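Local coordinates for protein putative leucoanthocyanidin reductase 1 (Vitis vinifera, PDB 3I52) that probably reduces leucoanthocyanidins to the corresponding flavan-3-ols in flavonoid biosynthesis, using NADPH as the hydride donor, at residues 86-91 and 118-123; 156-161 and 218-223; 166-171 and 268-273. All coordinates share one frame; numbering follows the deposited sequence.

Contact 1. Residues 86-91 and 118-123; sequences IVVSTV and SEFGHD. With NAP (NADP nicotinamide-adenine-dinucleotide phosphate), chain B; KXN ((2R,3S)-2-(3,4-dihydroxyphenyl)-3,4-dihydro-2H-chromene-3,5,7-triol), chain C.
S118 turns its hydroxyl to the backbone of V91, and OG donates to V91 O at 2.7 Å. The approach lies in the carbonyl plane with a C=O...OG angle of 145°. CB of S118 meanwhile rests against V91 CG2 and the carbonyl of S89. With OG swung opposite the backbone nitrogen (chi1 -172°), the hydroxyl can serve two partners, since it also accepts from O3D of the nicotinamide ribose of NADP at 2.8 Å. Ribose and strand end are thus tied through a single oxygen. F120 points its ring at the same segment in another way: its CE1 and CZ atoms lead, S89 O sits at the ring edge 3.7 Å from CE1, and V88 CG1 comes near the same rim at CZ. T90 CG2 slants across to CE1 of F120, also at 3.7 Å, while OG1 of T90 is held by A16 O.

This is the C-terminal edge of the Rossmann-type parallel sheet, where strand 86-89 and the loop after strand 114-116 open towards the dinucleotide. V91 lays CG1 against the adenine, 3.7 Å from N9A of NADP, and I22 of helix 21-32 backs both T90 and F120.

Further along the loop, backbone atoms supply the hydrogen bonds to the ligands. F120 O receives N7N of the nicotinamide amide at 3.2 Å, and H122 N donates to O71 of the bound catechin at 3.0 Å, nearly straight at 170°. The imidazole of H122 turns one face to the same flavan ring, with C6 of the catechin 3.5 Å above its plane and displaced towards the rim.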
# COMPACT_ATOMS: atom_id res chain seq x y z
N ILE A 86 -14.06 -3.63 -12.46
CA ILE A 86 -12.81 -3.67 -11.71
C ILE A 86 -13.12 -3.42 -10.21
O ILE A 86 -13.89 -2.51 -9.86
CB ILE A 86 -11.82 -2.64 -12.31
CG1 ILE A 86 -11.45 -3.02 -13.75
CG2 ILE A 86 -10.55 -2.49 -11.44
CD1 ILE A 86 -11.24 -1.81 -14.65
N VAL A 87 -12.57 -4.26 -9.35
CA VAL A 87 -12.79 -4.09 -7.93
C VAL A 87 -11.42 -3.91 -7.31
O VAL A 87 -10.52 -4.68 -7.59
CB VAL A 87 -13.54 -5.29 -7.27
CG1 VAL A 87 -13.72 -5.06 -5.76
CG2 VAL A 87 -14.89 -5.47 -7.89
N VAL A 88 -11.28 -2.85 -6.52
CA VAL A 88 -10.07 -2.52 -5.77
C VAL A 88 -10.42 -2.44 -4.29
O VAL A 88 -11.22 -1.61 -3.91
CB VAL A 88 -9.50 -1.14 -6.23
CG1 VAL A 88 -8.26 -0.76 -5.44
CG2 VAL A 88 -9.19 -1.19 -7.73
N SER A 89 -9.82 -3.31 -3.48
CA SER A 89 -10.02 -3.27 -2.05
C SER A 89 -8.84 -2.62 -1.30
O SER A 89 -7.68 -2.99 -1.50
CB SER A 89 -10.31 -4.69 -1.53
OG SER A 89 -10.15 -4.77 -0.13
N THR A 90 -9.15 -1.62 -0.45
CA THR A 90 -8.14 -0.96 0.38
C THR A 90 -8.58 -0.98 1.86
O THR A 90 -8.41 0.01 2.60
CB THR A 90 -7.87 0.51 -0.10
OG1 THR A 90 -9.07 1.27 -0.02
CG2 THR A 90 -7.34 0.56 -1.57
N VAL A 91 -9.13 -2.10 2.30
CA VAL A 91 -9.54 -2.23 3.70
C VAL A 91 -8.30 -2.42 4.57
O VAL A 91 -7.26 -2.91 4.11
CB VAL A 91 -10.55 -3.38 3.90
CG1 VAL A 91 -11.80 -3.12 3.04
CG2 VAL A 91 -9.92 -4.75 3.57
N SER A 118 -6.51 -5.86 -0.97
CA SER A 118 -5.79 -4.94 -0.09
C SER A 118 -4.41 -5.45 0.27
O SER A 118 -4.19 -6.15 1.27
CB SER A 118 -6.60 -4.63 1.16
OG SER A 118 -5.96 -3.61 1.88
N GLU A 119 -3.47 -5.05 -0.57
CA GLU A 119 -2.10 -5.44 -0.49
C GLU A 119 -1.27 -4.19 -0.11
O GLU A 119 -1.07 -3.92 1.07
CB GLU A 119 -1.65 -6.01 -1.86
CG GLU A 119 -2.20 -7.41 -2.20
CD GLU A 119 -1.36 -8.52 -1.63
OE1 GLU A 119 -0.16 -8.28 -1.39
OE2 GLU A 119 -1.89 -9.61 -1.40
N PHE A 120 -0.80 -3.44 -1.11
CA PHE A 120 -0.28 -2.09 -0.96
C PHE A 120 0.87 -1.98 -0.01
O PHE A 120 1.03 -0.99 0.68
CB PHE A 120 -1.40 -1.10 -0.62
CG PHE A 120 -2.40 -0.97 -1.72
CD1 PHE A 120 -3.61 -1.66 -1.67
CD2 PHE A 120 -2.07 -0.25 -2.87
CE1 PHE A 120 -4.51 -1.59 -2.72
CE2 PHE A 120 -2.97 -0.17 -3.93
CZ PHE A 120 -4.20 -0.85 -3.86
N GLY A 121 1.72 -3.00 -0.01
CA GLY A 121 2.90 -2.99 0.83
C GLY A 121 3.98 -3.84 0.24
O GLY A 121 4.48 -3.60 -0.88
N HIS A 122 4.38 -4.82 1.02
CA HIS A 122 5.44 -5.72 0.60
C HIS A 122 4.89 -6.95 -0.11
O HIS A 122 3.69 -7.26 -0.07
CB HIS A 122 6.26 -6.15 1.82
CG HIS A 122 6.81 -5.01 2.61
ND1 HIS A 122 6.91 -5.03 3.98
CD2 HIS A 122 7.24 -3.79 2.22
CE1 HIS A 122 7.41 -3.88 4.41
NE2 HIS A 122 7.63 -3.11 3.36
N ASP A 123 5.80 -7.69 -0.72
CA ASP A 123 5.46 -8.97 -1.29
C ASP A 123 5.24 -9.94 -0.15
O ASP A 123 6.20 -10.45 0.43
CB ASP A 123 6.56 -9.46 -2.26
CG ASP A 123 6.14 -10.72 -3.03
OD1 ASP A 123 5.43 -11.58 -2.46
OD2 ASP A 123 6.45 -10.84 -4.23
PA NAP B . -7.53 2.43 6.75
O1A NAP B . -7.78 1.80 8.06
O2A NAP B . -6.80 3.73 6.70
O5B NAP B . -8.84 2.43 5.85
C5B NAP B . -9.52 1.22 5.68
C4B NAP B . -10.75 1.57 4.87
O4B NAP B . -11.50 0.39 4.63
C3B NAP B . -11.65 2.53 5.63
O3B NAP B . -12.11 3.54 4.77
C2B NAP B . -12.77 1.64 6.10
O2B NAP B . -13.94 2.39 6.21
C1B NAP B . -12.84 0.55 5.03
N9A NAP B . -13.37 -0.76 5.45
C8A NAP B . -12.87 -1.58 6.43
N7A NAP B . -13.73 -2.64 6.60
C5A NAP B . -14.71 -2.52 5.68
C6A NAP B . -15.72 -3.40 5.27
N6A NAP B . -15.82 -4.62 5.82
N1A NAP B . -16.68 -2.92 4.40
C2A NAP B . -16.40 -1.83 3.61
N3A NAP B . -15.32 -1.02 3.92
C4A NAP B . -14.52 -1.33 4.97
O3 NAP B . -6.62 1.33 5.97
PN NAP B . -5.17 1.58 5.34
O1N NAP B . -4.20 1.83 6.45
O2N NAP B . -5.31 2.62 4.30
O5D NAP B . -4.79 0.11 4.74
C5D NAP B . -4.96 -0.27 3.38
C4D NAP B . -3.91 -1.31 2.96
O4D NAP B . -2.70 -0.59 2.78
C3D NAP B . -3.66 -2.37 4.02
O3D NAP B . -3.64 -3.67 3.50
C2D NAP B . -2.30 -2.04 4.59
O2D NAP B . -1.58 -3.20 5.00
C1D NAP B . -1.63 -1.18 3.50
N1N NAP B . -0.78 -0.05 3.96
C2N NAP B . 0.52 0.10 3.51
C3N NAP B . 1.28 1.24 3.84
C7N NAP B . 2.69 1.43 3.32
O7N NAP B . 3.46 2.51 3.75
N7N NAP B . 3.21 0.56 2.45
C4N NAP B . 0.76 2.15 4.78
C5N NAP B . -0.59 2.09 5.12
C6N NAP B . -1.31 0.91 4.82
P2B NAP B . -14.64 2.65 7.65
O1X NAP B . -13.83 3.82 8.16
O2X NAP B . -16.09 2.95 7.40
O3X NAP B . -14.56 1.44 8.56
O94 KXN C . -4.57 -1.73 10.41
C94 KXN C . -3.34 -1.67 9.84
C93 KXN C . -3.13 -0.78 8.68
O93 KXN C . -4.14 -0.02 8.22
C92 KXN C . -1.88 -0.72 8.09
C95 KXN C . -2.28 -2.45 10.30
C96 KXN C . -1.04 -2.36 9.65
C91 KXN C . -0.83 -1.50 8.57
C2 KXN C . 0.51 -1.46 7.90
O1 KXN C . 0.43 -2.18 6.66
C3 KXN C . 1.04 -0.05 7.55
O3 KXN C . 1.06 0.81 8.70
C4 KXN C . 2.45 -0.09 6.91
C10 KXN C . 2.66 -1.33 6.05
C9 KXN C . 1.59 -2.36 5.95
C8 KXN C . 1.79 -3.50 5.17
C5 KXN C . 3.93 -1.58 5.27
O51 KXN C . 4.97 -0.69 5.29
C6 KXN C . 4.04 -2.76 4.51
C7 KXN C . 2.99 -3.69 4.47
O71 KXN C . 3.15 -4.84 3.74

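Contact 2. Residues 156-161 and 218-223; sequences YICCNS and SVHFRP. With NAP (NADP nicotinamide-adenine-dinucleotide phosphate), chain B.
I157 and V219 stand side by side on one face of the parallel sheet of the Rossmann-type fold, in which strand 155-158 pairs with strand 217-220. The axes of the short segments 156-158 and 218-220 come within 4.7 Å at closest, inclined at 22°, and the strands are stitched by V219 N to Y156 O and by C158 N to V219 O. On the I157 face, CD1 fits against V219 CB, while CG2, which lies opposite the backbone nitrogen, slants down to F221 CE2 at 3.7 Å. I157 therefore spans a shallow hollow between the valine and the phenylalanine, with F120 also packed against it.

Beyond the strands, C159 meets F221. C159 is the bump: its CB stands 3.5 Å above the plane of the F221 ring, over the centre, in a CH-pi contact only 12° off the normal. Its SG, set between backbone nitrogen and carbonyl carbon (chi1 60°), continues outward along that normal to 5.2 Å from the centroid. Helix 198-208 adds I201 against C159 and F204 against F221.

The other face carries Y156, C158, S218 and H220. Here S218 OG sits in the plane of the Y156 ring at its edge, 3.6 Å from CD2, and C158 CB settles obliquely beside ND1 of H220. C158 O takes F221 N as well as a water that also bonds H220 ND1; NE2 of the same imidazole is hydrogen-bonded to D292 OD1.

N160 closes the end of the seam. Its O receives N7N of the nicotinamide amide at 2.6 Å, linking the carboxamide to this loop, while its side chain reaches back the other way: ND2 donates to F221 O at 2.9 Å, in line with the plane of its own amide but above that of the carbonyl, and also to a water shared with R222 NE.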
# COMPACT_ATOMS: atom_id res chain seq x y z
N TYR A 156 -1.62 -7.81 -7.87
CA TYR A 156 -1.12 -7.51 -6.53
C TYR A 156 -0.13 -6.31 -6.53
O TYR A 156 0.96 -6.43 -7.04
CB TYR A 156 -0.42 -8.71 -5.93
CG TYR A 156 -1.24 -9.98 -5.88
CD1 TYR A 156 -2.60 -9.97 -5.57
CD2 TYR A 156 -0.63 -11.22 -6.09
CE1 TYR A 156 -3.33 -11.15 -5.51
CE2 TYR A 156 -1.33 -12.40 -6.02
CZ TYR A 156 -2.67 -12.37 -5.73
OH TYR A 156 -3.35 -13.57 -5.69
N ILE A 157 -0.55 -5.19 -5.94
CA ILE A 157 0.24 -3.97 -5.80
C ILE A 157 1.18 -4.06 -4.59
O ILE A 157 0.73 -3.97 -3.44
CB ILE A 157 -0.72 -2.74 -5.69
CG1 ILE A 157 -1.62 -2.64 -6.94
CG2 ILE A 157 0.04 -1.40 -5.53
CD1 ILE A 157 -0.87 -2.59 -8.33
N CYS A 158 2.45 -4.32 -4.85
CA CYS A 158 3.51 -4.29 -3.82
C CYS A 158 4.30 -3.03 -4.00
O CYS A 158 5.39 -3.02 -4.57
CB CYS A 158 4.42 -5.51 -3.95
SG CYS A 158 3.44 -7.04 -4.15
N CYS A 159 3.74 -1.95 -3.47
CA CYS A 159 4.26 -0.62 -3.66
C CYS A 159 5.24 -0.13 -2.58
O CYS A 159 5.53 1.04 -2.50
CB CYS A 159 3.09 0.38 -3.75
SG CYS A 159 2.06 0.41 -2.24
N ASN A 160 5.69 -1.03 -1.72
CA ASN A 160 6.70 -0.70 -0.72
C ASN A 160 6.22 0.40 0.27
O ASN A 160 5.05 0.34 0.67
CB ASN A 160 8.02 -0.45 -1.43
CG ASN A 160 8.66 -1.74 -1.91
OD1 ASN A 160 8.68 -2.74 -1.19
ND2 ASN A 160 9.18 -1.72 -3.14
N SER A 161 7.08 1.34 0.72
CA SER A 161 6.70 2.26 1.81
C SER A 161 6.15 3.58 1.27
O SER A 161 6.70 4.16 0.33
CB SER A 161 7.90 2.56 2.73
OG SER A 161 8.32 1.37 3.36
N SER A 218 2.14 -9.68 -9.82
CA SER A 218 2.60 -8.82 -8.76
C SER A 218 3.33 -7.65 -9.39
O SER A 218 4.26 -7.87 -10.17
CB SER A 218 3.53 -9.59 -7.83
OG SER A 218 2.75 -10.52 -7.07
N VAL A 219 2.87 -6.43 -9.07
CA VAL A 219 3.46 -5.19 -9.52
C VAL A 219 4.27 -4.54 -8.37
O VAL A 219 3.72 -4.06 -7.36
CB VAL A 219 2.34 -4.21 -9.98
CG1 VAL A 219 2.93 -2.88 -10.48
CG2 VAL A 219 1.47 -4.87 -11.02
N HIS A 220 5.59 -4.49 -8.56
CA HIS A 220 6.51 -3.94 -7.57
C HIS A 220 6.87 -2.50 -7.91
O HIS A 220 7.09 -2.18 -9.08
CB HIS A 220 7.78 -4.81 -7.47
CG HIS A 220 7.48 -6.26 -7.25
ND1 HIS A 220 7.37 -6.83 -6.00
CD2 HIS A 220 7.22 -7.26 -8.14
CE1 HIS A 220 7.07 -8.11 -6.12
NE2 HIS A 220 6.97 -8.40 -7.41
N PHE A 221 6.89 -1.63 -6.89
CA PHE A 221 7.26 -0.23 -7.07
C PHE A 221 8.72 -0.04 -6.66
O PHE A 221 9.04 -0.01 -5.48
CB PHE A 221 6.37 0.68 -6.24
CG PHE A 221 4.94 0.83 -6.75
CD1 PHE A 221 4.37 2.09 -6.87
CD2 PHE A 221 4.17 -0.28 -7.12
CE1 PHE A 221 3.05 2.24 -7.31
CE2 PHE A 221 2.85 -0.13 -7.55
CZ PHE A 221 2.29 1.12 -7.64
N ARG A 222 9.60 0.05 -7.64
CA ARG A 222 11.01 0.26 -7.39
C ARG A 222 11.55 1.49 -8.09
O ARG A 222 12.48 1.37 -8.87
CB ARG A 222 11.83 -0.96 -7.81
CG ARG A 222 11.50 -2.18 -6.99
CD ARG A 222 12.55 -3.29 -7.15
NE ARG A 222 12.37 -4.34 -6.13
CZ ARG A 222 13.13 -5.43 -6.04
NH1 ARG A 222 14.12 -5.61 -6.88
NH2 ARG A 222 12.92 -6.33 -5.08
N PRO A 223 11.03 2.69 -7.74
CA PRO A 223 11.57 3.94 -8.28
C PRO A 223 13.00 4.12 -7.82
O PRO A 223 13.23 4.23 -6.63
CB PRO A 223 10.66 5.00 -7.67
CG PRO A 223 10.08 4.36 -6.46
CD PRO A 223 10.04 2.93 -6.68
PA NAP B . -7.53 2.43 6.75
O1A NAP B . -7.78 1.80 8.06
O2A NAP B . -6.80 3.73 6.70
O5B NAP B . -8.84 2.43 5.85
C5B NAP B . -9.52 1.22 5.68
C4B NAP B . -10.75 1.57 4.87
O4B NAP B . -11.50 0.39 4.63
C3B NAP B . -11.65 2.53 5.63
O3B NAP B . -12.11 3.54 4.77
C2B NAP B . -12.77 1.64 6.10
O2B NAP B . -13.94 2.39 6.21
C1B NAP B . -12.84 0.55 5.03
N9A NAP B . -13.37 -0.76 5.45
C8A NAP B . -12.87 -1.58 6.43
N7A NAP B . -13.73 -2.64 6.60
C5A NAP B . -14.71 -2.52 5.68
C6A NAP B . -15.72 -3.40 5.27
N6A NAP B . -15.82 -4.62 5.82
N1A NAP B . -16.68 -2.92 4.40
C2A NAP B . -16.40 -1.83 3.61
N3A NAP B . -15.32 -1.02 3.92
C4A NAP B . -14.52 -1.33 4.97
O3 NAP B . -6.62 1.33 5.97
PN NAP B . -5.17 1.58 5.34
O1N NAP B . -4.20 1.83 6.45
O2N NAP B . -5.31 2.62 4.30
O5D NAP B . -4.79 0.11 4.74
C5D NAP B . -4.96 -0.27 3.38
C4D NAP B . -3.91 -1.31 2.96
O4D NAP B . -2.70 -0.59 2.78
C3D NAP B . -3.66 -2.37 4.02
O3D NAP B . -3.64 -3.67 3.50
C2D NAP B . -2.30 -2.04 4.59
O2D NAP B . -1.58 -3.20 5.00
C1D NAP B . -1.63 -1.18 3.50
N1N NAP B . -0.78 -0.05 3.96
C2N NAP B . 0.52 0.10 3.51
C3N NAP B . 1.28 1.24 3.84
C7N NAP B . 2.69 1.43 3.32
O7N NAP B . 3.46 2.51 3.75
N7N NAP B . 3.21 0.56 2.45
C4N NAP B . 0.76 2.15 4.78
C5N NAP B . -0.59 2.09 5.12
C6N NAP B . -1.31 0.91 4.82
P2B NAP B . -14.64 2.65 7.65
O1X NAP B . -13.83 3.82 8.16
O2X NAP B . -16.09 2.95 7.40
O3X NAP B . -14.56 1.44 8.56
O HOH W 1 7.66 -5.07 -3.85
O HOH W 2 10.37 -4.27 -3.81

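Contact 3. Residues 166-171 and 268-273; sequences PYYNNI and VVAAFT. With KXN ((2R,3S)-2-(3,4-dihydroxyphenyl)-3,4-dihydro-2H-chromene-3,5,7-triol), chain C.
V269 on helix 266-278 packs against the backbone of the Y167-N170 type I beta turn, in the loop that follows strand 161-162; I171, just after the turn, and the helix residues V269 and F272 reach the bound catechin. Among the apolar contacts, CG2 of V269 meets CG2 of I171 at 3.5 Å, the two side chains crossing at about a right angle. A270 CB touches the edge of the Y168 ring near CD1, and L255 and A258 of helix 252-260 also touch Y168. Van der Waals contact with the backbone is made by V269 CG1, against the carbonyl oxygens of Y168 and N170, and by T273 OG1, 3.6 Å from Y168 CA.

Aromatic contact falls to F272, whose ring offers one face to the catechin, with C7 4.1 Å above its plane and CE2 3.5 Å from C9. An alanine here would remove that face, and is likely to leave the fused rings of the ligand less firmly held against the helix.

Polar contact is mostly backbone. O3 of the catechin donates to I171 O at 2.9 Å. Within the helix, V269 O is gripped twice, by T273 N and by T273 OG1, which arrive from opposite faces of the carbonyl plane.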
# COMPACT_ATOMS: atom_id res chain seq x y z
N PRO A 166 9.47 6.97 8.54
CA PRO A 166 8.97 5.67 9.00
C PRO A 166 9.03 5.45 10.53
O PRO A 166 9.85 4.68 11.03
CB PRO A 166 9.89 4.68 8.30
CG PRO A 166 11.24 5.40 8.33
CD PRO A 166 10.87 6.88 8.07
N TYR A 167 8.14 6.10 11.28
CA TYR A 167 8.05 5.89 12.73
C TYR A 167 7.67 4.43 13.04
O TYR A 167 6.81 3.87 12.39
CB TYR A 167 7.02 6.85 13.34
CG TYR A 167 7.46 8.29 13.32
CD1 TYR A 167 8.49 8.72 14.16
CD2 TYR A 167 6.84 9.23 12.48
CE1 TYR A 167 8.89 10.05 14.18
CE2 TYR A 167 7.24 10.58 12.50
CZ TYR A 167 8.26 10.97 13.34
OH TYR A 167 8.70 12.27 13.36
N TYR A 168 8.30 3.83 14.04
CA TYR A 168 8.28 2.38 14.19
C TYR A 168 6.91 1.84 14.69
O TYR A 168 6.63 0.65 14.58
CB TYR A 168 9.38 1.93 15.18
CG TYR A 168 8.92 2.08 16.61
CD1 TYR A 168 8.35 1.00 17.26
CD2 TYR A 168 8.98 3.30 17.27
CE1 TYR A 168 7.88 1.12 18.57
CE2 TYR A 168 8.52 3.44 18.59
CZ TYR A 168 7.95 2.33 19.22
OH TYR A 168 7.48 2.38 20.50
N ASN A 169 6.06 2.71 15.24
CA ASN A 169 4.79 2.23 15.77
C ASN A 169 3.54 2.95 15.22
O ASN A 169 2.47 2.86 15.82
CB ASN A 169 4.82 2.35 17.29
CG ASN A 169 4.90 3.78 17.74
OD1 ASN A 169 5.27 4.67 16.97
ND2 ASN A 169 4.57 4.01 19.00
N ASN A 170 3.68 3.65 14.10
CA ASN A 170 2.59 4.45 13.52
C ASN A 170 2.07 3.85 12.19
O ASN A 170 2.84 3.76 11.23
CB ASN A 170 3.11 5.86 13.29
CG ASN A 170 1.99 6.86 13.03
OD1 ASN A 170 1.02 6.58 12.29
ND2 ASN A 170 2.10 8.05 13.64
N ILE A 171 0.78 3.47 12.13
CA ILE A 171 0.18 2.90 10.88
C ILE A 171 0.01 3.92 9.71
O ILE A 171 0.10 3.52 8.53
CB ILE A 171 -1.19 2.14 11.10
CG1 ILE A 171 -2.33 3.09 11.54
CG2 ILE A 171 -1.01 1.01 12.10
CD1 ILE A 171 -3.75 2.56 11.18
N VAL A 268 2.55 -4.43 15.21
CA VAL A 268 2.54 -4.90 13.82
C VAL A 268 3.51 -4.03 13.03
O VAL A 268 4.38 -4.54 12.33
CB VAL A 268 1.13 -4.87 13.17
CG1 VAL A 268 1.16 -5.38 11.73
CG2 VAL A 268 0.15 -5.72 13.97
N VAL A 269 3.38 -2.72 13.17
CA VAL A 269 4.23 -1.79 12.43
C VAL A 269 5.68 -1.95 12.86
O VAL A 269 6.58 -1.79 12.05
CB VAL A 269 3.77 -0.32 12.64
CG1 VAL A 269 4.65 0.65 11.82
CG2 VAL A 269 2.28 -0.19 12.26
N ALA A 270 5.90 -2.26 14.13
CA ALA A 270 7.24 -2.54 14.63
C ALA A 270 7.84 -3.79 13.93
O ALA A 270 9.02 -3.80 13.51
CB ALA A 270 7.21 -2.73 16.16
N ALA A 271 7.06 -4.85 13.87
CA ALA A 271 7.47 -6.06 13.09
C ALA A 271 7.93 -5.69 11.64
O ALA A 271 8.97 -6.16 11.17
CB ALA A 271 6.29 -7.10 13.05
N PHE A 272 7.18 -4.82 10.97
CA PHE A 272 7.44 -4.44 9.58
C PHE A 272 8.68 -3.56 9.46
O PHE A 272 9.49 -3.72 8.56
CB PHE A 272 6.23 -3.64 9.01
CG PHE A 272 4.96 -4.45 8.84
CD1 PHE A 272 4.99 -5.84 8.70
CD2 PHE A 272 3.74 -3.81 8.73
CE1 PHE A 272 3.81 -6.56 8.49
CE2 PHE A 272 2.55 -4.53 8.51
CZ PHE A 272 2.59 -5.90 8.41
N THR A 273 8.82 -2.62 10.39
CA THR A 273 10.01 -1.81 10.46
C THR A 273 11.23 -2.69 10.60
O THR A 273 12.26 -2.48 9.93
CB THR A 273 9.90 -0.83 11.65
OG1 THR A 273 8.73 -0.01 11.47
CG2 THR A 273 11.12 0.04 11.76
O94 KXN C . -4.57 -1.73 10.41
C94 KXN C . -3.34 -1.67 9.84
C93 KXN C . -3.13 -0.78 8.68
O93 KXN C . -4.14 -0.02 8.22
C92 KXN C . -1.88 -0.72 8.09
C95 KXN C . -2.28 -2.45 10.30
C96 KXN C . -1.04 -2.36 9.65
C91 KXN C . -0.83 -1.50 8.57
C2 KXN C . 0.51 -1.46 7.90
O1 KXN C . 0.43 -2.18 6.66
C3 KXN C . 1.04 -0.05 7.55
O3 KXN C . 1.06 0.81 8.70
C4 KXN C . 2.45 -0.09 6.91
C10 KXN C . 2.66 -1.33 6.05
C9 KXN C . 1.59 -2.36 5.95
C8 KXN C . 1.79 -3.50 5.17
C5 KXN C . 3.93 -1.58 5.27
O51 KXN C . 4.97 -0.69 5.29
C6 KXN C . 4.04 -2.76 4.51
C7 KXN C . 2.99 -3.69 4.47
O71 KXN C . 3.15 -4.84 3.74

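How the contacts relate
The three contacts trace the pocket from cofactor to the bound catechin, the expected product of the reaction. Contact 1 belongs to the parallel Rossmann-type sheet, contact 2 to the strands that continue that sheet beyond 114-116, and their centres lie 11 Å apart; they touch, G121 O probably accepting from N160 N, and both hold the nicotinamide amide. Contact 3 is about 19 Å from contact 1 and 18 Å from contact 2, centre to centre, and touches neither, yet it shares the bound catechin with contact 1. Along the chain contact 1 closes before the others open, whereas the segments of contacts 2 and 3 alternate. Residues distant in sequence thus bring NADP and flavan together.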